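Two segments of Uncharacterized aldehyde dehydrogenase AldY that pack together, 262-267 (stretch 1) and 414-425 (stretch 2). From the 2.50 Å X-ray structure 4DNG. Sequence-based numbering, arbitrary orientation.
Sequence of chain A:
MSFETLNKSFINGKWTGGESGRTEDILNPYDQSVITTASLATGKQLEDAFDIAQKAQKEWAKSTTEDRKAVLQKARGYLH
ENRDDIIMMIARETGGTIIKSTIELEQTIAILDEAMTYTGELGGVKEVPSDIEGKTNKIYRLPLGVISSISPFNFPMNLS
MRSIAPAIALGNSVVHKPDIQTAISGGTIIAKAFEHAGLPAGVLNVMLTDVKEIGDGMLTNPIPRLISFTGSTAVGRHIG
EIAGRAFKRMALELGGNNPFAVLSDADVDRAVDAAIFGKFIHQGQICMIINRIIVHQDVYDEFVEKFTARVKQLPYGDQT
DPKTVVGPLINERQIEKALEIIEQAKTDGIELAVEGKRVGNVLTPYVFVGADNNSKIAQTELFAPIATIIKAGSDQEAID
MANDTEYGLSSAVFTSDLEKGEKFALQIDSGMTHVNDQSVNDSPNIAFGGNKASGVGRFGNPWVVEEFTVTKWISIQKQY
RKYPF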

# COMPACT_ATOMS: atom_id res chain seq x y z
N VAL A 262 13.18 -26.77 12.87
CA VAL A 262 13.52 -27.45 14.12
C VAL A 262 15.03 -27.69 14.14
O VAL A 262 15.54 -28.63 13.51
N LEU A 263 15.73 -26.83 14.87
CA LEU A 263 17.18 -26.77 14.79
C LEU A 263 17.84 -27.81 15.69
O LEU A 263 17.17 -28.41 16.54
N SER A 264 19.15 -28.01 15.52
CA SER A 264 19.89 -29.06 16.23
C SER A 264 19.75 -29.02 17.76
O SER A 264 19.60 -30.07 18.39
N ASP A 265 19.77 -27.84 18.35
CA ASP A 265 19.66 -27.75 19.81
C ASP A 265 18.22 -27.80 20.36
O ASP A 265 18.02 -27.93 21.56
N ALA A 266 17.22 -27.73 19.48
CA ALA A 266 15.81 -27.72 19.90
C ALA A 266 15.42 -28.82 20.89
O ALA A 266 15.99 -29.92 20.88
N ASP A 267 14.44 -28.52 21.73
CA ASP A 267 13.78 -29.54 22.52
C ASP A 267 12.83 -30.24 21.55
O ASP A 267 11.88 -29.62 21.08
N PHE A 414 12.61 -23.44 16.16
CA PHE A 414 12.78 -24.13 17.45
C PHE A 414 14.23 -24.40 17.75
O PHE A 414 14.91 -25.15 17.05
N THR A 415 14.70 -23.74 18.79
CA THR A 415 16.08 -23.83 19.20
C THR A 415 16.14 -23.61 20.69
O THR A 415 15.32 -22.89 21.26
N SER A 416 17.13 -24.26 21.30
CA SER A 416 17.43 -24.10 22.71
C SER A 416 18.07 -22.75 22.99
O SER A 416 17.91 -22.20 24.08
N ASP A 417 18.80 -22.24 22.00
CA ASP A 417 19.51 -20.97 22.08
C ASP A 417 18.61 -19.81 21.64
O ASP A 417 18.38 -19.61 20.44
N LEU A 418 18.10 -19.05 22.62
CA LEU A 418 17.16 -17.94 22.36
C LEU A 418 17.77 -16.73 21.64
O LEU A 418 17.08 -16.03 20.90
N GLU A 419 19.06 -16.49 21.87
CA GLU A 419 19.82 -15.51 21.09
C GLU A 419 19.93 -15.96 19.63
O GLU A 419 19.72 -15.15 18.72
N LYS A 420 20.25 -17.24 19.43
CA LYS A 420 20.42 -17.87 18.11
C LYS A 420 19.11 -17.89 17.32
O LYS A 420 19.11 -17.70 16.10
N GLY A 421 18.01 -18.14 18.01
CA GLY A 421 16.69 -18.12 17.38
C GLY A 421 16.27 -16.73 16.91
O GLY A 421 15.65 -16.60 15.85
N GLU A 422 16.61 -15.71 17.69
CA GLU A 422 16.25 -14.35 17.35
C GLU A 422 17.07 -13.88 16.15
O GLU A 422 16.57 -13.13 15.32
N LYS A 423 18.30 -14.34 16.05
CA LYS A 423 19.18 -13.87 14.99
C LYS A 423 18.89 -14.57 13.67
O LYS A 423 19.04 -13.98 12.59
N PHE A 424 18.45 -15.82 13.77
CA PHE A 424 18.00 -16.57 12.60
C PHE A 424 16.63 -16.07 12.17
O PHE A 424 16.34 -15.98 10.98
N ALA A 425 15.78 -15.77 13.16
CA ALA A 425 14.47 -15.17 12.93
C ALA A 425 14.64 -13.91 12.09
O ALA A 425 13.84 -13.64 11.20

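The two stretches, far apart in sequence, meet first at a single parallel beta bridge and then through a turn that sits against the segment leading into a helix. Val262 begins the contact as one half of that bridge with Phe414, their CA atoms 4.8 Å apart and their side chains on the same face of the sheet. Its chi1 is t (171°), and CG2 of Val262 lies 4.5 Å from CB of Phe414, a loose apolar contact. A beta-branched residue suits an extended backbone, and its short hydrocarbon side chain suits this buried site. Phe414, with chi1 m (-81°), starts on that face, but its ring leads away from stretch 1, so it is the CB end of the side chain that Val262 meets.

Leu263 ties the backbones together: N of Leu263 donates to O of Phe414 at 2.9 Å, with an angle of 158°. Its CA-to-CB bond points toward stretch 2, and the m,t rotamer (chi1 -50°, chi2 -165°) carries CD1 against carbon atoms of Thr415, Lys420 and Phe424. CD1 of Leu263 lies 3.9 Å from CB of Thr415 and 3.9 Å from CD2 of Phe424, approaching that ring obliquely; CE of Lys420 is 4.3 Å from CD1 of Leu263. A long, branched aliphatic side chain is well suited to this position, since it can reach from the backbone of stretch 1 to Phe424 on the helix. Phe424, itself m at chi1 (-87°), points toward stretch 1 from the helix, as does Lys420, whose aliphatic portion supplies its part of the contact.

Leu263 also opens a type I turn, closed by the 3.0 Å hydrogen bond from N of Ala266 to O of Leu263. Ser264, with chi1 p (50°), points sideways within the turn and makes no contact with stretch 2; its hydroxyl is hydrogen-bonded elsewhere in the structure.

Asp265 is the polar centre of the packing. Its CA-to-CB bond points toward stretch 2, and chi1 p (59°) brings the carboxylate up to the loop before the helix. OD1 of Asp265 accepts a short hydrogen bond of 2.7 Å from OG1 of Thr415, and a weak one of 3.2 Å from N of Ser416. OD2 of Asp265 accepts another weak bond, 3.2 Å, from N of Asp417, the N-cap residue. One carboxylate thus gathers three donors from successive residues, a task to which the two oxygens of a short acidic side chain are well fitted. Thr415, chi1 t (165°), completes the network, for OG1 of Thr415 also accepts from N of Asp417 at 2.9 Å. Beside these bonds, CB of Ser416 lies 3.2 Å from O of Asp265; the CA-to-CB bond of Ser416 points toward stretch 1, with chi1 t (-175°).

Ala266 lies where the chains come close, CA of Ala266 being 4.0 Å from CA of Thr415. Its CA-to-CB bond points sideways, and CB of Ala266 is 3.1 Å from O of Phe414 and 4.0 Å from CB of Phe414; a single methyl fits so tight an approach. Asp267, chi1 t (172°), makes no contact with stretch 2 and caps the helix that follows.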

# COMPACT_ATOMS: atom_id res chain seq x y z
CB VAL A 262 12.75 -28.78 14.25
CG1 VAL A 262 13.26 -29.61 15.44
CG2 VAL A 262 11.26 -28.53 14.36
CB LEU A 263 17.68 -25.35 15.13
CG LEU A 263 17.06 -24.12 14.45
CD1 LEU A 263 17.97 -22.91 14.67
CD2 LEU A 263 16.81 -24.32 12.96
CB SER A 264 21.36 -29.07 15.81
OG SER A 264 21.93 -27.78 15.88
CB ASP A 265 20.46 -26.56 20.37
CG ASP A 265 20.00 -25.23 19.81
OD1 ASP A 265 19.09 -25.23 18.96
OD2 ASP A 265 20.57 -24.20 20.21
CB ALA A 266 14.90 -27.81 18.70
CB ASP A 267 13.00 -28.90 23.67
CG ASP A 267 12.12 -29.90 24.42
OD1 ASP A 267 11.52 -30.80 23.79
OD2 ASP A 267 11.99 -29.75 25.65
CB PHE A 414 11.93 -25.41 17.53
CG PHE A 414 10.49 -25.15 17.89
CD1 PHE A 414 9.62 -24.58 16.97
CD2 PHE A 414 10.01 -25.45 19.16
CE1 PHE A 414 8.29 -24.32 17.30
CE2 PHE A 414 8.69 -25.20 19.50
CZ PHE A 414 7.83 -24.64 18.57
CB THR A 415 16.98 -22.80 18.47
OG1 THR A 415 18.24 -22.70 19.16
CG2 THR A 415 16.32 -21.43 18.44
CB SER A 416 18.41 -25.18 23.13
OG SER A 416 18.62 -25.11 24.51
CB ASP A 417 20.76 -21.04 21.21
CG ASP A 417 21.73 -19.91 21.46
OD1 ASP A 417 21.43 -19.02 22.27
OD2 ASP A 417 22.81 -19.92 20.82
CB LEU A 418 16.44 -17.51 23.64
CG LEU A 418 15.52 -18.50 24.36
CD1 LEU A 418 14.92 -17.82 25.59
CD2 LEU A 418 14.42 -19.05 23.45
CB GLU A 419 21.22 -15.28 21.68
CG GLU A 419 21.27 -14.45 22.97
CD GLU A 419 22.70 -14.19 23.47
OE1 GLU A 419 23.67 -14.39 22.71
OE2 GLU A 419 22.85 -13.79 24.65
CB LYS A 420 20.94 -19.29 18.29
CG LYS A 420 21.18 -20.14 17.05
CD LYS A 420 21.44 -21.59 17.50
CE LYS A 420 21.90 -22.49 16.36
NZ LYS A 420 23.37 -22.38 16.08
CB GLU A 422 16.46 -13.43 18.54
CG GLU A 422 16.00 -12.00 18.31
CD GLU A 422 16.29 -11.11 19.49
OE1 GLU A 422 15.61 -11.24 20.53
OE2 GLU A 422 17.21 -10.28 19.37
CB LYS A 423 20.66 -13.96 15.40
CG LYS A 423 21.26 -12.65 15.93
CD LYS A 423 20.57 -12.12 17.19
CE LYS A 423 21.18 -10.81 17.69
NZ LYS A 423 20.84 -9.62 16.84
CB PHE A 424 17.95 -18.07 12.89
CG PHE A 424 19.25 -18.80 12.65
CD1 PHE A 424 19.94 -18.65 11.44
CD2 PHE A 424 19.77 -19.66 13.62
CE1 PHE A 424 21.13 -19.33 11.22
CE2 PHE A 424 20.96 -20.35 13.40
CZ PHE A 424 21.64 -20.19 12.20
CB ALA A 425 13.80 -14.84 14.25